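Putative oxidoreductase (Bacteroides fragilis NCTC 9343, PDB 3FHL) probably catalyses an NAD(P)-dependent oxidation or reduction, as a Gfo/Idh/MocA-family protein with a Rossmann-fold nucleotide-binding domain. Local coordinates at the interface of chains A and B. Coordinates in Å, arbitrary orientation; residue numbers count along the deposited sequence, not the author numbering. Chains: chain A/B, Putative oxidoreductase.

Contact 1: the interface of chains A and B. Residues chain A 236-239; chain B 247, 251-252.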
loop_
_atom_site.group_PDB
_atom_site.type_symbol
_atom_site.label_atom_id
_atom_site.label_comp_id
_atom_site.label_asym_id
_atom_site.label_seq_id
_atom_site.Cartn_x
_atom_site.Cartn_y
_atom_site.Cartn_z
ATOM N N LEU A 236 15.015 1.414 -3.475
ATOM C CA LEU A 236 14.942 2.877 -3.374
ATOM C C LEU A 236 13.852 3.335 -2.409
ATOM O O LEU A 236 12.855 3.944 -2.808
ATOM C CB LEU A 236 14.777 3.522 -4.753
ATOM C CG LEU A 236 15.986 3.427 -5.698
ATOM C CD1 LEU A 236 15.622 4.046 -7.044
ATOM C CD2 LEU A 236 17.232 4.094 -5.106
ATOM N N MET A 237 14.051 3.028 -1.136
ATOM C CA MET A 237 13.179 3.528 -0.079
ATOM C C MET A 237 14.057 4.112 1.019
ATOM O O MET A 237 14.279 3.469 2.054
ATOM C CB MET A 237 12.272 2.428 0.496
ATOM C CG MET A 237 11.199 1.895 -0.440
ATOM S SD MET A 237 10.039 0.708 0.325
ATOM C CE MET A 237 8.876 0.527 -1.014
ATOM N N ARG A 238 14.552 5.335 0.810
ATOM C CA ARG A 238 15.410 5.973 1.816
ATOM C C ARG A 238 14.687 6.191 3.143
ATOM O O ARG A 238 15.284 6.048 4.217
ATOM C CB ARG A 238 16.036 7.279 1.312
ATOM C CG ARG A 238 17.242 7.681 2.140
ATOM C CD ARG A 238 18.102 8.690 1.447
ATOM N NE ARG A 238 19.422 8.723 2.060
ATOM C CZ ARG A 238 20.511 9.203 1.466
ATOM N NH1 ARG A 238 20.440 9.698 0.233
ATOM N NH2 ARG A 238 21.675 9.177 2.102
ATOM N N GLU A 239 13.398 6.523 3.073
ATOM C CA GLU A 239 12.555 6.423 4.253
ATOM C C GLU A 239 11.735 5.134 4.135
ATOM O O GLU A 239 10.958 4.968 3.191
ATOM C CB GLU A 239 11.664 7.649 4.420
ATOM C CG GLU A 239 10.991 7.755 5.791
ATOM C CD GLU A 239 11.961 7.856 6.972
ATOM O OE1 GLU A 239 13.141 8.269 6.799
ATOM O OE2 GLU A 239 11.514 7.532 8.098
ATOM N N HIS B 247 9.216 8.308 -3.307
ATOM C CA HIS B 247 10.570 7.782 -3.231
ATOM C C HIS B 247 11.279 8.150 -4.505
ATOM O O HIS B 247 10.721 8.010 -5.583
ATOM C CB HIS B 247 10.558 6.239 -3.045
ATOM C CG HIS B 247 9.933 5.793 -1.751
ATOM N ND1 HIS B 247 10.469 6.104 -0.522
ATOM C CD2 HIS B 247 8.808 5.084 -1.501
ATOM C CE1 HIS B 247 9.695 5.619 0.432
ATOM N NE2 HIS B 247 8.682 4.986 -0.135
ATOM N N GLY B 251 16.295 10.166 -2.317
ATOM C CA GLY B 251 15.581 10.222 -1.059
ATOM C C GLY B 251 14.088 10.070 -1.128
ATOM O O GLY B 251 13.534 9.766 -2.174
ATOM N N SER B 252 13.453 10.302 0.016
ATOM C CA SER B 252 12.038 10.067 0.209
ATOM C C SER B 252 11.368 11.218 0.938
ATOM O O SER B 252 12.012 11.954 1.679
ATOM C CB SER B 252 11.826 8.779 1.015
ATOM O OG SER B 252 12.427 7.665 0.343
HETATM O O HOH W 1 14.256 6.755 -1.715
#
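The backbone of A:Met237, A:Arg238 and A:Glu239 turns against B:Ser252, with A:Arg238 in a helical conformation (phi -62°) between two residues of extended type, so that the amide of A:Glu239 points at the serine hydroxyl, while that of A:Arg238 points at the water beside it. The amide N of A:Glu239 donates an almost straight hydrogen bond to B:Ser252 OG (3.1 Å). A:Arg238 N bonds to water 1, which B:Ser252 OG holds from the other end at 2.9 Å; the same N also comes close to OG itself, at 3.2 Å. On its own chain this hydroxyl pairs with the ring nitrogen B:His247 ND1 at 2.6 Å, in the plane of the imidazole. The hydroxyl is thus gripped by backbone, water and histidine together, and the in-plane bond to B:Ser252 should limit how the ring turns.

Over one face of that ring runs the A:Met237 side chain, its CG centred 4.0 Å above the plane. The chain is extended beyond CG (chi2 -174°), which carries the thioether onward past the imidazole. B:His247 CB packs against the carbonyl O of A:Leu236. Beside the serine, A:Glu239 CB touches B:Ser252 CB, and A:Arg238 CB rests on B:Gly251 CA.

In the fold, the chain A segment is the loop following strand 228-234; it meets strand 244-248 of chain B and the start of strand 252-255.

Contact 2: the interface of chains A and B. Residues chain A 213, 215, 232, 237, 241; chain B 148, 150, 228, 230.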
loop_
_atom_site.group_PDB
_atom_site.type_symbol
_atom_site.label_atom_id
_atom_site.label_comp_id
_atom_site.label_asym_id
_atom_site.label_seq_id
_atom_site.Cartn_x
_atom_site.Cartn_y
_atom_site.Cartn_z
ATOM N N TYR A 213 12.549 -3.699 -7.671
ATOM C CA TYR A 213 11.278 -3.255 -7.117
ATOM C C TYR A 213 10.218 -4.304 -7.432
ATOM O O TYR A 213 10.162 -4.798 -8.550
ATOM C CB TYR A 213 10.842 -1.908 -7.749
ATOM C CG TYR A 213 9.459 -1.447 -7.304
ATOM C CD1 TYR A 213 9.301 -0.635 -6.180
ATOM C CD2 TYR A 213 8.315 -1.833 -7.998
ATOM C CE1 TYR A 213 8.025 -0.235 -5.751
ATOM C CE2 TYR A 213 7.045 -1.442 -7.583
ATOM C CZ TYR A 213 6.910 -0.626 -6.465
ATOM O OH TYR A 213 5.640 -0.242 -6.066
ATOM N N ILE A 215 5.779 -4.972 -6.438
ATOM C CA ILE A 215 4.591 -4.976 -5.620
ATOM C C ILE A 215 3.746 -6.159 -6.090
ATOM O O ILE A 215 3.577 -6.379 -7.286
ATOM C CB ILE A 215 3.820 -3.611 -5.668
ATOM C CG1 ILE A 215 2.578 -3.666 -4.776
ATOM C CG2 ILE A 215 3.439 -3.213 -7.119
ATOM C CD1 ILE A 215 2.095 -2.300 -4.287
ATOM N N LYS A 232 5.698 -6.143 -0.920
ATOM C CA LYS A 232 6.549 -5.152 -1.593
ATOM C C LYS A 232 7.998 -5.267 -1.182
ATOM O O LYS A 232 8.300 -5.656 -0.067
ATOM C CB LYS A 232 6.129 -3.721 -1.231
ATOM C CG LYS A 232 4.965 -3.160 -1.978
ATOM C CD LYS A 232 4.700 -1.689 -1.555
ATOM C CE LYS A 232 5.606 -0.715 -2.280
ATOM N NZ LYS A 232 5.151 0.707 -2.108
ATOM N N MET A 237 14.051 3.028 -1.136
ATOM C CA MET A 237 13.179 3.528 -0.079
ATOM C C MET A 237 14.057 4.112 1.019
ATOM O O MET A 237 14.279 3.469 2.054
ATOM C CB MET A 237 12.272 2.428 0.496
ATOM C CG MET A 237 11.199 1.895 -0.440
ATOM S SD MET A 237 10.039 0.708 0.325
ATOM C CE MET A 237 8.876 0.527 -1.014
ATOM N N GLU A 241 9.185 1.979 4.344
ATOM C CA GLU A 241 7.798 1.608 4.595
ATOM C C GLU A 241 7.766 0.484 5.662
ATOM O O GLU A 241 8.800 -0.122 5.937
ATOM C CB GLU A 241 7.119 1.210 3.285
ATOM C CG GLU A 241 6.788 2.441 2.469
ATOM C CD GLU A 241 6.443 2.165 1.033
ATOM O OE1 GLU A 241 5.956 1.069 0.685
ATOM O OE2 GLU A 241 6.645 3.091 0.237
ATOM N N GLU B 148 8.672 6.425 -7.290
ATOM C CA GLU B 148 7.437 5.898 -6.724
ATOM C C GLU B 148 6.601 6.976 -6.050
ATOM O O GLU B 148 7.139 7.839 -5.374
ATOM C CB GLU B 148 7.733 4.757 -5.725
ATOM C CG GLU B 148 6.471 4.157 -5.091
ATOM C CD GLU B 148 6.688 2.810 -4.408
ATOM O OE1 GLU B 148 7.781 2.595 -3.830
ATOM O OE2 GLU B 148 5.743 1.981 -4.444
ATOM N N GLU B 150 2.990 7.249 -3.812
ATOM C CA GLU B 150 1.889 6.620 -3.092
ATOM C C GLU B 150 1.038 7.686 -2.465
ATOM O O GLU B 150 1.554 8.587 -1.795
ATOM C CB GLU B 150 2.416 5.705 -1.993
ATOM C CG GLU B 150 3.244 4.535 -2.536
ATOM C CD GLU B 150 4.135 3.910 -1.488
ATOM O OE1 GLU B 150 3.654 3.586 -0.378
ATOM O OE2 GLU B 150 5.327 3.738 -1.782
ATOM N N LYS B 228 6.135 4.304 -10.350
ATOM C CA LYS B 228 5.165 3.386 -9.791
ATOM C C LYS B 228 4.133 4.155 -8.972
ATOM O O LYS B 228 4.502 4.876 -8.047
ATOM C CB LYS B 228 5.897 2.337 -8.942
ATOM C CG LYS B 228 6.992 1.589 -9.708
ATOM C CD LYS B 228 6.391 0.689 -10.798
ATOM C CE LYS B 228 7.456 -0.208 -11.421
ATOM N NZ LYS B 228 6.972 -0.825 -12.679
ATOM N N THR B 230 0.619 4.183 -6.624
ATOM C CA THR B 230 -0.399 3.504 -5.817
ATOM C C THR B 230 -1.341 4.529 -5.215
ATOM O O THR B 230 -0.900 5.449 -4.518
ATOM C CB THR B 230 0.211 2.690 -4.647
ATOM O OG1 THR B 230 1.251 1.850 -5.131
ATOM C CG2 THR B 230 -0.834 1.816 -4.000
HETATM O O HOH W 2 2.394 0.905 -2.525
#
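Salt bridges dominate here, and they converge on the ammonium group of A:Lys232. Across the interface its NZ lies 2.7 Å from B:Glu148 OE2. A second bridge, longer at 3.1 Å, joins A:Lys232 NZ to B:Glu150 OE2. On its own chain A:Lys232 NZ takes the syn lone pair of A:Glu241 OE1 at 2.9 Å. A bend at chi3 (82°) turns the end of the lysine into this acidic cluster.

Among the hydrogen bonds, the phenol A:Tyr213 OH donates to B:Glu148 OE2 at 2.8 Å. That oxygen therefore accepts from both tyrosine and lysine, which sit well out of the carboxylate plane, one on each face. Water 2 links A:Lys232 NZ to the hydroxyl B:Thr230 OG1.

The side chains of A:Glu241 and B:Glu150 come from opposite directions, their carboxylate planes 80° apart. Their OE2 atoms are only 2.5 Å from each other, a separation that would be easiest to understand if one of them carried a proton; the nearby lysine may also ease the charge.

Apolar contact comes from B:Lys228, whose side chain runs antiparallel to that of A:Tyr213 and lays CG over one ring face, toward the rim, 3.7 Å from CE2.

Chain A contributes strands 213-219 and 228-234 plus the loop bearing A:Glu241; chain B answers with strands 146-154 and 228-234, so the site lies where the sheets of the two subunits face each other.

Contact 3: the interface of chains A and B. Residues chain A 247, 251-252, 288; chain B 237-239.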
loop_
_atom_site.group_PDB
_atom_site.type_symbol
_atom_site.label_atom_id
_atom_site.label_comp_id
_atom_site.label_asym_id
_atom_site.label_seq_id
_atom_site.Cartn_x
_atom_site.Cartn_y
_atom_site.Cartn_z
ATOM N N HIS A 247 -4.244 -4.339 9.430
ATOM C CA HIS A 247 -5.437 -3.597 9.815
ATOM C C HIS A 247 -6.583 -4.550 10.044
ATOM O O HIS A 247 -6.849 -5.455 9.252
ATOM C CB HIS A 247 -5.861 -2.560 8.748
ATOM C CG HIS A 247 -4.805 -1.550 8.437
ATOM N ND1 HIS A 247 -4.417 -0.580 9.335
ATOM C CD2 HIS A 247 -4.040 -1.370 7.335
ATOM C CE1 HIS A 247 -3.457 0.153 8.803
ATOM N NE2 HIS A 247 -3.204 -0.308 7.591
ATOM N N GLY A 251 -8.495 -2.473 15.115
ATOM C CA GLY A 251 -7.217 -1.810 15.234
ATOM C C GLY A 251 -6.171 -2.185 14.210
ATOM O O GLY A 251 -6.451 -2.909 13.261
ATOM N N SER A 252 -4.962 -1.688 14.442
ATOM C CA SER A 252 -3.864 -1.831 13.494
ATOM C C SER A 252 -2.587 -2.163 14.231
ATOM O O SER A 252 -2.430 -1.836 15.414
ATOM C CB SER A 252 -3.664 -0.521 12.706
ATOM O OG SER A 252 -4.850 -0.098 12.028
ATOM N N HIS A 288 -2.271 -0.323 17.961
ATOM C CA HIS A 288 -3.290 0.677 18.195
ATOM C C HIS A 288 -4.615 -0.016 17.988
ATOM O O HIS A 288 -5.046 -0.204 16.863
ATOM C CB HIS A 288 -3.109 1.861 17.230
ATOM C CG HIS A 288 -4.075 2.990 17.462
ATOM N ND1 HIS A 288 -3.975 4.193 16.804
ATOM C CD2 HIS A 288 -5.147 3.102 18.286
ATOM C CE1 HIS A 288 -4.951 4.994 17.196
ATOM N NE2 HIS A 288 -5.676 4.355 18.095
ATOM N N MET B 237 -8.412 1.785 8.894
ATOM C CA MET B 237 -6.985 2.000 9.109
ATOM C C MET B 237 -6.848 2.785 10.405
ATOM O O MET B 237 -6.604 4.004 10.383
ATOM C CB MET B 237 -6.309 2.773 7.956
ATOM C CG MET B 237 -6.229 2.074 6.617
ATOM S SD MET B 237 -5.281 2.980 5.362
ATOM C CE MET B 237 -5.182 1.738 4.086
ATOM N N ARG B 238 -7.020 2.093 11.532
ATOM C CA ARG B 238 -6.955 2.738 12.850
ATOM C C ARG B 238 -5.659 3.487 13.059
ATOM O O ARG B 238 -5.652 4.590 13.604
ATOM C CB ARG B 238 -7.224 1.763 14.009
ATOM C CG ARG B 238 -7.577 2.529 15.285
ATOM C CD ARG B 238 -8.276 1.706 16.317
ATOM N NE ARG B 238 -8.976 2.580 17.252
ATOM C CZ ARG B 238 -9.920 2.186 18.104
ATOM N NH1 ARG B 238 -10.295 0.919 18.162
ATOM N NH2 ARG B 238 -10.502 3.074 18.899
ATOM N N GLU B 239 -4.558 2.886 12.618
ATOM C CA GLU B 239 -3.312 3.603 12.538
ATOM C C GLU B 239 -3.109 3.939 11.062
ATOM O O GLU B 239 -3.032 3.053 10.212
ATOM C CB GLU B 239 -2.158 2.781 13.097
ATOM C CG GLU B 239 -0.801 3.482 13.024
ATOM C CD GLU B 239 -0.685 4.689 13.948
ATOM O OE1 GLU B 239 -1.504 4.841 14.891
ATOM O OE2 GLU B 239 0.258 5.476 13.727
HETATM O O HOH W 3 -7.797 -0.717 11.571
#
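A two-fold symmetric interface between identical chains joins the deposited dimer here, B:Arg238 and B:Glu239 docking onto A:Ser252 and A:His288; that this pair is also the biological unit is plausible but not established by the crystal. Around A:Ser252 the arrangement of serine, A:His247, B:Met237 and water 3 is the twin of contact 1 with the chains exchanged, the backbone N of B:Glu239 again donating to A:Ser252 OG.

What is added is A:His288, which is met on two sides. At its edge, ND1 donates a nearly straight bond to the carboxylate oxygen B:Glu239 OE1 (3.2 Å), which lies in the ring plane and is approached almost along its C-O axis. The imidazole and carboxylate planes are nevertheless turned 53° apart. The glutamate chain bends at chi2 (68°), folding its carboxylate back toward the histidine. Over a face of the imidazole sits B:Arg238 CG, 3.9 Å from the ring centroid. The arginine is extended from CG to NE and crosses the histidine side chain at about a right angle, its guanidinium tilted 31° from the ring. Farther along the same chain, B:Arg238 CD packs 3.8 Å from the backbone carbonyl O of A:His288. Edge bond and face contact together should restrict how the ring can turn.

For the protein, the site ties the loop after strand 228-234 of one subunit to strands 244-248, 252-255 and 285-291 of the other, and so would steady the pairing of the chains.

Contact 1 and contact 3 share a two-fold-related core, residues 237-239 of one chain against 247, 251 and 252 of the other, to which contact 3 adds A:His288; their C-alpha centres are about 24 Å apart. Contact 2 is about 10 Å from contact 1, with which it shares A:Met237, and about 21 Å from contact 3. Strand 228-234 serves contact 2 from both chains, and in chain A it leads into the loop used in contact 1, so charged and backbone-mediated contacts adjoin. By symmetry a twin of contact 2 exists too, giving the dimer repeated attachment points along the interface, by loops as well as strands.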